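Local atomic coordinates of HAT1-interacting factor 1 (Saccharomyces cerevisiae, PDB entry 4NQ0), a protein that acts as a nuclear chaperone for histones H3 and H4 within the HAT-B acetyltransferase complex, also binds H2A-H2B dimers, and takes part in chromatin assembly and telomere silencing. Residues 45-49 with 63-67. Residues are numbered along the deposited sequence; the frame is centred on the assembly and turned at random.
Sequences CQQTL and LFTIF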
ATOM      1  N   CYS A  45       3.478  -2.767 -19.138  1.00 30.49           N
ATOM      2  CA  CYS A  45       3.795  -3.741 -18.086  1.00 29.75           C
ATOM      3  C   CYS A  45       3.280  -5.112 -18.479  1.00 29.42           C
ATOM      4  O   CYS A  45       3.999  -6.092 -18.388  1.00 27.93           O
ATOM      5  CB  CYS A  45       3.165  -3.339 -16.741  1.00 29.38           C
ATOM      6  SG  CYS A  45       3.878  -1.856 -15.996  1.00 30.89           S
ATOM      7  N   GLN A  46       2.021  -5.166 -18.910  1.00 30.28           N
ATOM      8  CA  GLN A  46       1.391  -6.428 -19.290  1.00 31.00           C
ATOM      9  C   GLN A  46       2.183  -7.168 -20.377  1.00 31.37           C
ATOM     10  O   GLN A  46       2.488  -8.345 -20.234  1.00 30.87           O
ATOM     11  CB  GLN A  46      -0.047  -6.186 -19.762  1.00 31.78           C
ATOM     12  CG  GLN A  46      -0.743  -7.417 -20.319  1.00 32.41           C
ATOM     13  CD  GLN A  46      -0.888  -7.363 -21.826  1.00 35.74           C
ATOM     14  OE1 GLN A  46      -1.304  -6.337 -22.374  1.00 35.32           O
ATOM     15  NE2 GLN A  46      -0.560  -8.472 -22.511  1.00 36.17           N
ATOM     16  N   GLN A  47       2.515  -6.463 -21.454  1.00 31.95           N
ATOM     17  CA  GLN A  47       3.225  -7.079 -22.577  1.00 32.19           C
ATOM     18  C   GLN A  47       4.643  -7.478 -22.187  1.00 31.48           C
ATOM     19  O   GLN A  47       5.140  -8.503 -22.627  1.00 31.50           O
ATOM     20  CB  GLN A  47       3.255  -6.137 -23.775  1.00 33.11           C
ATOM     21  CG  GLN A  47       1.874  -5.848 -24.351  1.00 35.49           C
ATOM     22  CD  GLN A  47       1.886  -4.667 -25.278  1.00 39.67           C
ATOM     23  OE1 GLN A  47       2.936  -4.287 -25.799  1.00 43.03           O
ATOM     24  NE2 GLN A  47       0.727  -4.063 -25.486  1.00 41.89           N
ATOM     25  N   THR A  48       5.301  -6.674 -21.361  1.00 31.09           N
ATOM     26  CA  THR A  48       6.623  -7.050 -20.867  1.00 30.70           C
ATOM     27  C   THR A  48       6.496  -8.323 -20.027  1.00 30.14           C
ATOM     28  O   THR A  48       7.264  -9.263 -20.225  1.00 29.49           O
ATOM     29  CB  THR A  48       7.297  -5.909 -20.060  1.00 30.97           C
ATOM     30  OG1 THR A  48       7.336  -4.719 -20.861  1.00 31.96           O
ATOM     31  CG2 THR A  48       8.720  -6.291 -19.657  1.00 30.03           C
ATOM     32  N   LEU A  49       5.502  -8.372 -19.131  1.00 29.60           N
ATOM     33  CA  LEU A  49       5.329  -9.536 -18.262  1.00 29.50           C
ATOM     34  C   LEU A  49       5.014 -10.807 -19.085  1.00 30.29           C
ATOM     35  O   LEU A  49       5.541 -11.864 -18.778  1.00 29.14           O
ATOM     36  CB  LEU A  49       4.275  -9.298 -17.157  1.00 29.02           C
ATOM     37  CG  LEU A  49       4.713  -8.435 -15.955  1.00 28.51           C
ATOM     38  CD1 LEU A  49       3.549  -7.988 -15.093  1.00 27.18           C
ATOM     39  CD2 LEU A  49       5.758  -9.139 -15.091  1.00 26.95           C
ATOM     40  N   LEU A  63       7.126  -3.772 -12.167  1.00 29.22           N
ATOM     41  CA  LEU A  63       6.202  -4.120 -13.241  1.00 28.36           C
ATOM     42  C   LEU A  63       4.801  -4.353 -12.687  1.00 28.33           C
ATOM     43  O   LEU A  63       3.813  -3.956 -13.297  1.00 28.06           O
ATOM     44  CB  LEU A  63       6.669  -5.355 -14.015  1.00 28.38           C
ATOM     45  CG  LEU A  63       7.908  -5.147 -14.900  1.00 27.77           C
ATOM     46  CD1 LEU A  63       8.497  -6.471 -15.304  1.00 27.38           C
ATOM     47  CD2 LEU A  63       7.584  -4.309 -16.126  1.00 25.16           C
ATOM     48  N   PHE A  64       4.727  -4.982 -11.520  1.00 27.87           N
ATOM     49  CA  PHE A  64       3.448  -5.249 -10.872  1.00 27.94           C
ATOM     50  C   PHE A  64       2.863  -3.994 -10.235  1.00 27.89           C
ATOM     51  O   PHE A  64       1.668  -3.706 -10.385  1.00 27.66           O
ATOM     52  CB  PHE A  64       3.619  -6.386  -9.854  1.00 28.13           C
ATOM     53  CG  PHE A  64       3.842  -7.732 -10.493  1.00 27.71           C
ATOM     54  CD1 PHE A  64       2.770  -8.577 -10.745  1.00 28.89           C
ATOM     55  CD2 PHE A  64       5.119  -8.147 -10.861  1.00 27.86           C
ATOM     56  CE1 PHE A  64       2.965  -9.824 -11.343  1.00 28.30           C
ATOM     57  CE2 PHE A  64       5.316  -9.382 -11.463  1.00 27.92           C
ATOM     58  CZ  PHE A  64       4.246 -10.220 -11.699  1.00 27.46           C
ATOM     59  N   THR A  65       3.708  -3.207  -9.574  1.00 28.11           N
ATOM     60  CA  THR A  65       3.215  -2.011  -8.867  1.00 28.40           C
ATOM     61  C   THR A  65       2.770  -0.899  -9.816  1.00 28.65           C
ATOM     62  O   THR A  65       1.712  -0.287  -9.614  1.00 28.57           O
ATOM     63  CB  THR A  65       4.236  -1.480  -7.849  1.00 28.67           C
ATOM     64  OG1 THR A  65       5.408  -1.011  -8.529  1.00 29.88           O
ATOM     65  CG2 THR A  65       4.618  -2.588  -6.873  1.00 27.29           C
ATOM     66  N   ILE A  66       3.546  -0.663 -10.868  1.00 28.98           N
ATOM     67  CA  ILE A  66       3.139   0.272 -11.922  1.00 29.56           C
ATOM     68  C   ILE A  66       1.861  -0.210 -12.612  1.00 29.53           C
ATOM     69  O   ILE A  66       0.922   0.572 -12.805  1.00 29.74           O
ATOM     70  CB  ILE A  66       4.270   0.487 -12.957  1.00 30.29           C
ATOM     71  CG1 ILE A  66       5.468   1.173 -12.286  1.00 30.62           C
ATOM     72  CG2 ILE A  66       3.779   1.334 -14.126  1.00 30.92           C
ATOM     73  CD1 ILE A  66       6.742   1.043 -13.052  1.00 31.46           C
ATOM     74  N   PHE A  67       1.813  -1.501 -12.955  1.00 29.55           N
ATOM     75  CA  PHE A  67       0.637  -2.102 -13.593  1.00 29.80           C
ATOM     76  C   PHE A  67      -0.593  -1.869 -12.702  1.00 30.41           C
ATOM     77  O   PHE A  67      -1.652  -1.448 -13.179  1.00 31.09           O
ATOM     78  CB  PHE A  67       0.889  -3.607 -13.809  1.00 29.42           C
ATOM     79  CG  PHE A  67      -0.029  -4.303 -14.817  1.00 28.75           C
ATOM     80  CD1 PHE A  67      -1.195  -3.721 -15.318  1.00 29.24           C
ATOM     81  CD2 PHE A  67       0.273  -5.599 -15.214  1.00 26.86           C
ATOM     82  CE1 PHE A  67      -2.007  -4.420 -16.211  1.00 28.77           C
ATOM     83  CE2 PHE A  67      -0.532  -6.298 -16.105  1.00 27.78           C
ATOM     84  CZ  PHE A  67      -1.668  -5.706 -16.604  1.00 28.81           C
TER
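L49 and F64 meet in a CH-pi contact: methyl CD1 of L49 lies 4.1 Å from the centroid of the F64 ring and only 11° off its normal, so it sits over the middle of one face. The other methyl, L49 CD2, reaches the rim of the same ring at F64 CE2 (3.7 Å) and touches CD1 of L63, the two leucine side chains lying antiparallel alongside one another. Although the CB of F64 leaves the backbone pointing away from helix 38-51, the far end of its ring comes back to L49, meeting it through CE2 and CZ. F67 sits about one turn further along helix 61-77. Its CG stands anti to the backbone N (chi1 -162°), which carries the ring across to Q46, whose CB is 3.6 Å from F67 CZ. L49 CD1 approaches this second ring at its edge, near the ring plane, so one methyl serves a face of F64 and an edge of F67. C45 packs obliquely against the base of the F67 ring, its CB 3.7 Å from F67 CB, while SG packs against I66 CG2 at the same distance. With the F67 ring cut back to an alanine methyl, the aliphatic base of Q46 and L49 CD1 would probably lose their aromatic partner and a gap open between them. The segment axes approach to 9.9 Å at 152°, an antiparallel helix pair of the kind that builds TPR-like arrays; helix 14-34 adds A29 against C45 and V26 against L63, whereas L209 and L216 of helix 202-218 pack on F64. The Q46 amide hydrogen-bonds to D50 on its own helix, consistent with a contact held mainly by apolar and CH-pi packing.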